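PDB 1VPV: fatty acid-binding protein TM_1468 from Thermotoga maritima, which binds long-chain fatty acids such as palmitate and may take part in lipid transport or fatty acid metabolism. Local coordinates for residues H248-L258 with T281-F291. Residues are numbered along the deposited sequence; the frame is centred on the assembly and turned at random.
Sequences HADNEAGVVEL and TTHVGPGTVGF. With PLM (palmitic acid), chain D.
N251 and L258 both hold CG anti to the backbone N (chi1 -166° and 173°), which carries the amide of N251 to the G285–T288 turn and the isobutyl group of L258 to V289 and F291. ND2 of N251 donates to G287 O at 2.6 Å, nearly straight (163° at the hydrogen) and close to the plane of the amide. OD1 accepts from G254 N at 3.0 Å, with the donor well above the carbonyl plane, an N-cap bond for helix 252-258; together the two bonds restrain the amide's rotation. Paired backbone bonds join A249 to the type II turn: G287 N gives to A249 O at 2.9 Å, and A249 N to T288 O at 3.1 Å. CG2 of V289 packs on the backbone of the first helical turn, 3.6 Å from G254 C. Farther along, L258 CD2 meets V289 CG1 at 3.6 Å and lies over the F291 ring face, 4.1 Å from its centroid, a CH-pi contact. H248 and V289 form an antiparallel non-hydrogen-bonded pair, which places this junction where neighbouring antiparallel strands 241-248 and 289-295, of the sheet that also holds strands 170-176 and 267-275, meet helix 252-263 in the DegV fold; helix 278-284, leading into the turn, contributes H283 and V284 to the palmitate site.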
loop_
_atom_site.group_PDB
_atom_site.type_symbol
_atom_site.label_atom_id
_atom_site.label_comp_id
_atom_site.label_asym_id
_atom_site.label_seq_id
_atom_site.Cartn_x
_atom_site.Cartn_y
_atom_site.Cartn_z
ATOM N N HIS A 248 -2.195 -3.194 -9.066
ATOM C CA HIS A 248 -2.775 -2.645 -10.255
ATOM C C HIS A 248 -4.146 -2.060 -9.950
ATOM O O HIS A 248 -4.869 -2.566 -9.113
ATOM C CB HIS A 248 -2.885 -3.751 -11.305
ATOM C CG HIS A 248 -3.957 -4.754 -11.011
ATOM N ND1 HIS A 248 -5.214 -4.689 -11.582
ATOM C CD2 HIS A 248 -3.969 -5.831 -10.186
ATOM C CE1 HIS A 248 -5.949 -5.690 -11.128
ATOM N NE2 HIS A 248 -5.219 -6.387 -10.268
ATOM N N ALA A 249 -4.484 -0.995 -10.657
ATOM C CA ALA A 249 -5.819 -0.436 -10.655
ATOM C C ALA A 249 -6.500 -0.892 -11.928
ATOM O O ALA A 249 -6.430 -0.231 -12.966
ATOM C CB ALA A 249 -5.757 1.103 -10.588
ATOM N N ASP A 250 -7.135 -2.049 -11.833
ATOM C CA ASP A 250 -7.848 -2.688 -12.935
ATOM C C ASP A 250 -7.006 -2.813 -14.166
ATOM O O ASP A 250 -7.413 -2.389 -15.244
ATOM C CB ASP A 250 -9.098 -1.897 -13.235
ATOM C CG ASP A 250 -10.127 -2.679 -14.062
ATOM O OD1 ASP A 250 -10.176 -3.937 -14.036
ATOM O OD2 ASP A 250 -10.913 -1.988 -14.727
ATOM N N ASN A 251 -5.802 -3.363 -13.997
ATOM C CA ASN A 251 -4.863 -3.601 -15.113
ATOM C C ASN A 251 -3.984 -4.824 -14.888
ATOM O O ASN A 251 -2.750 -4.744 -14.721
ATOM C CB ASN A 251 -3.993 -2.373 -15.331
ATOM C CG ASN A 251 -3.258 -2.413 -16.663
ATOM O OD1 ASN A 251 -3.224 -3.446 -17.349
ATOM N ND2 ASN A 251 -2.688 -1.289 -17.040
ATOM N N GLU A 252 -4.636 -5.968 -14.922
ATOM C CA GLU A 252 -3.993 -7.234 -14.609
ATOM C C GLU A 252 -2.925 -7.593 -15.593
ATOM O O GLU A 252 -1.829 -7.982 -15.198
ATOM C CB GLU A 252 -5.019 -8.346 -14.523
ATOM C CG GLU A 252 -6.016 -8.110 -13.395
ATOM N N ALA A 253 -3.228 -7.467 -16.874
ATOM C CA ALA A 253 -2.210 -7.766 -17.877
ATOM C C ALA A 253 -0.958 -6.900 -17.603
ATOM O O ALA A 253 0.173 -7.379 -17.716
ATOM C CB ALA A 253 -2.751 -7.571 -19.312
ATOM N N GLY A 254 -1.167 -5.652 -17.186
ATOM C CA GLY A 254 -0.048 -4.728 -16.957
ATOM C C GLY A 254 0.879 -5.204 -15.846
ATOM O O GLY A 254 2.095 -5.238 -16.005
ATOM N N VAL A 255 0.295 -5.603 -14.723
ATOM C CA VAL A 255 1.095 -5.981 -13.576
ATOM C C VAL A 255 1.759 -7.347 -13.855
ATOM O O VAL A 255 2.897 -7.616 -13.413
ATOM C CB VAL A 255 0.261 -5.930 -12.269
ATOM C CG1 VAL A 255 -0.742 -7.041 -12.197
ATOM C CG2 VAL A 255 1.169 -5.952 -11.079
ATOM N N VAL A 256 1.094 -8.178 -14.658
ATOM C CA VAL A 256 1.655 -9.471 -14.981
ATOM C C VAL A 256 2.937 -9.331 -15.797
ATOM O O VAL A 256 3.883 -10.052 -15.558
ATOM C CB VAL A 256 0.604 -10.421 -15.601
ATOM C CG1 VAL A 256 1.239 -11.647 -16.212
ATOM C CG2 VAL A 256 -0.370 -10.866 -14.526
ATOM N N GLU A 257 2.975 -8.406 -16.750
ATOM C CA GLU A 257 4.184 -8.150 -17.548
ATOM C C GLU A 257 5.341 -7.621 -16.695
ATOM O O GLU A 257 6.508 -7.985 -16.900
ATOM C CB GLU A 257 3.888 -7.123 -18.645
ATOM C CG GLU A 257 3.041 -7.626 -19.791
ATOM N N LEU A 258 4.995 -6.756 -15.742
ATOM C CA LEU A 258 5.960 -6.155 -14.835
ATOM C C LEU A 258 6.657 -7.203 -14.004
ATOM O O LEU A 258 7.899 -7.178 -13.904
ATOM C CB LEU A 258 5.283 -5.139 -13.916
ATOM C CG LEU A 258 6.118 -4.533 -12.783
ATOM C CD1 LEU A 258 7.356 -3.866 -13.313
ATOM C CD2 LEU A 258 5.262 -3.549 -11.998
ATOM N N THR A 281 -6.785 3.969 -5.998
ATOM C CA THR A 281 -7.221 4.143 -7.381
ATOM C C THR A 281 -7.633 5.567 -7.681
ATOM O O THR A 281 -7.362 6.101 -8.764
ATOM C CB THR A 281 -8.412 3.229 -7.687
ATOM O OG1 THR A 281 -8.001 1.885 -7.453
ATOM C CG2 THR A 281 -8.822 3.342 -9.134
ATOM N N THR A 282 -8.333 6.158 -6.725
ATOM C CA THR A 282 -8.881 7.495 -6.871
ATOM C C THR A 282 -7.744 8.449 -7.142
ATOM O O THR A 282 -7.873 9.353 -7.985
ATOM C CB THR A 282 -9.696 7.894 -5.623
ATOM O OG1 THR A 282 -10.979 7.209 -5.641
ATOM C CG2 THR A 282 -9.907 9.420 -5.572
ATOM N N HIS A 283 -6.615 8.209 -6.473
ATOM C CA HIS A 283 -5.448 9.071 -6.588
ATOM C C HIS A 283 -4.571 8.733 -7.774
ATOM O O HIS A 283 -3.943 9.637 -8.300
ATOM C CB HIS A 283 -4.580 9.004 -5.330
ATOM C CG HIS A 283 -5.123 9.791 -4.208
ATOM N ND1 HIS A 283 -4.723 11.083 -3.962
ATOM C CD2 HIS A 283 -6.061 9.492 -3.277
ATOM C CE1 HIS A 283 -5.401 11.553 -2.926
ATOM N NE2 HIS A 283 -6.196 10.595 -2.474
ATOM N N VAL A 284 -4.482 7.459 -8.171
ATOM C CA VAL A 284 -3.505 7.098 -9.217
ATOM C C VAL A 284 -4.106 7.016 -10.582
ATOM O O VAL A 284 -3.412 7.239 -11.585
ATOM C CB VAL A 284 -2.695 5.783 -8.946
ATOM C CG1 VAL A 284 -1.750 5.976 -7.787
ATOM C CG2 VAL A 284 -3.592 4.607 -8.704
ATOM N N GLY A 285 -5.396 6.686 -10.610
ATOM C CA GLY A 285 -6.144 6.556 -11.853
ATOM C C GLY A 285 -6.118 5.121 -12.378
ATOM O O GLY A 285 -5.147 4.385 -12.160
ATOM N N PRO A 286 -7.174 4.717 -13.082
ATOM C CA PRO A 286 -7.234 3.360 -13.601
ATOM C C PRO A 286 -6.135 3.176 -14.618
ATOM O O PRO A 286 -5.726 4.163 -15.236
ATOM C CB PRO A 286 -8.606 3.287 -14.304
ATOM C CG PRO A 286 -9.365 4.483 -13.850
ATOM C CD PRO A 286 -8.361 5.511 -13.443
ATOM N N GLY A 287 -5.674 1.925 -14.774
ATOM C CA GLY A 287 -4.562 1.593 -15.657
ATOM C C GLY A 287 -3.248 1.419 -14.905
ATOM O O GLY A 287 -2.372 0.724 -15.373
ATOM N N THR A 288 -3.142 2.009 -13.717
ATOM C CA THR A 288 -1.896 2.044 -12.956
ATOM C C THR A 288 -1.317 0.648 -12.631
ATOM O O THR A 288 -2.053 -0.292 -12.364
ATOM C CB THR A 288 -2.116 2.846 -11.664
ATOM O OG1 THR A 288 -2.464 4.203 -12.006
ATOM C CG2 THR A 288 -0.854 2.830 -10.731
ATOM N N VAL A 289 0.012 0.538 -12.658
ATOM C CA VAL A 289 0.718 -0.715 -12.402
ATOM C C VAL A 289 1.966 -0.449 -11.541
ATOM O O VAL A 289 2.724 0.502 -11.774
ATOM C CB VAL A 289 1.117 -1.402 -13.754
ATOM C CG1 VAL A 289 2.235 -2.422 -13.582
ATOM C CG2 VAL A 289 -0.069 -2.060 -14.347
ATOM N N GLY A 290 2.185 -1.280 -10.538
ATOM C CA GLY A 290 3.336 -1.064 -9.691
ATOM C C GLY A 290 3.702 -2.297 -8.922
ATOM O O GLY A 290 3.041 -3.347 -9.055
ATOM N N PHE A 291 4.756 -2.185 -8.112
ATOM C CA PHE A 291 4.984 -3.206 -7.125
ATOM C C PHE A 291 5.487 -2.689 -5.805
ATOM O O PHE A 291 6.164 -1.657 -5.743
ATOM C CB PHE A 291 5.850 -4.355 -7.659
ATOM C CG PHE A 291 7.077 -3.954 -8.450
ATOM C CD1 PHE A 291 7.784 -2.798 -8.207
ATOM C CD2 PHE A 291 7.580 -4.832 -9.392
ATOM C CE1 PHE A 291 8.908 -2.501 -8.949
ATOM C CE2 PHE A 291 8.702 -4.523 -10.137
ATOM C CZ PHE A 291 9.368 -3.375 -9.914
HETATM C C1 PLM D . -6.557 10.199 2.750
HETATM O O1 PLM D . -6.208 10.416 3.948
HETATM O O2 PLM D . -7.509 10.843 2.205
HETATM C C2 PLM D . -5.820 9.123 1.986
HETATM C C3 PLM D . -4.811 9.721 1.027
HETATM C C4 PLM D . -4.190 8.623 0.172
HETATM C C5 PLM D . -3.234 9.258 -0.833
HETATM C C6 PLM D . -2.581 8.235 -1.726
HETATM C C7 PLM D . -1.576 8.852 -2.686
HETATM C C8 PLM D . -1.245 7.894 -3.826
HETATM C C9 PLM D . -0.330 6.779 -3.369
HETATM C CA PLM D . -0.062 5.772 -4.470
HETATM C CB PLM D . 0.980 4.757 -4.026
HETATM C CC PLM D . 1.031 3.588 -5.005
HETATM C CD PLM D . 2.186 2.613 -4.694
HETATM C CE PLM D . 2.108 1.342 -5.520
HETATM C CF PLM D . 3.335 0.459 -5.357
HETATM C CG PLM D . 3.255 -0.441 -4.120
#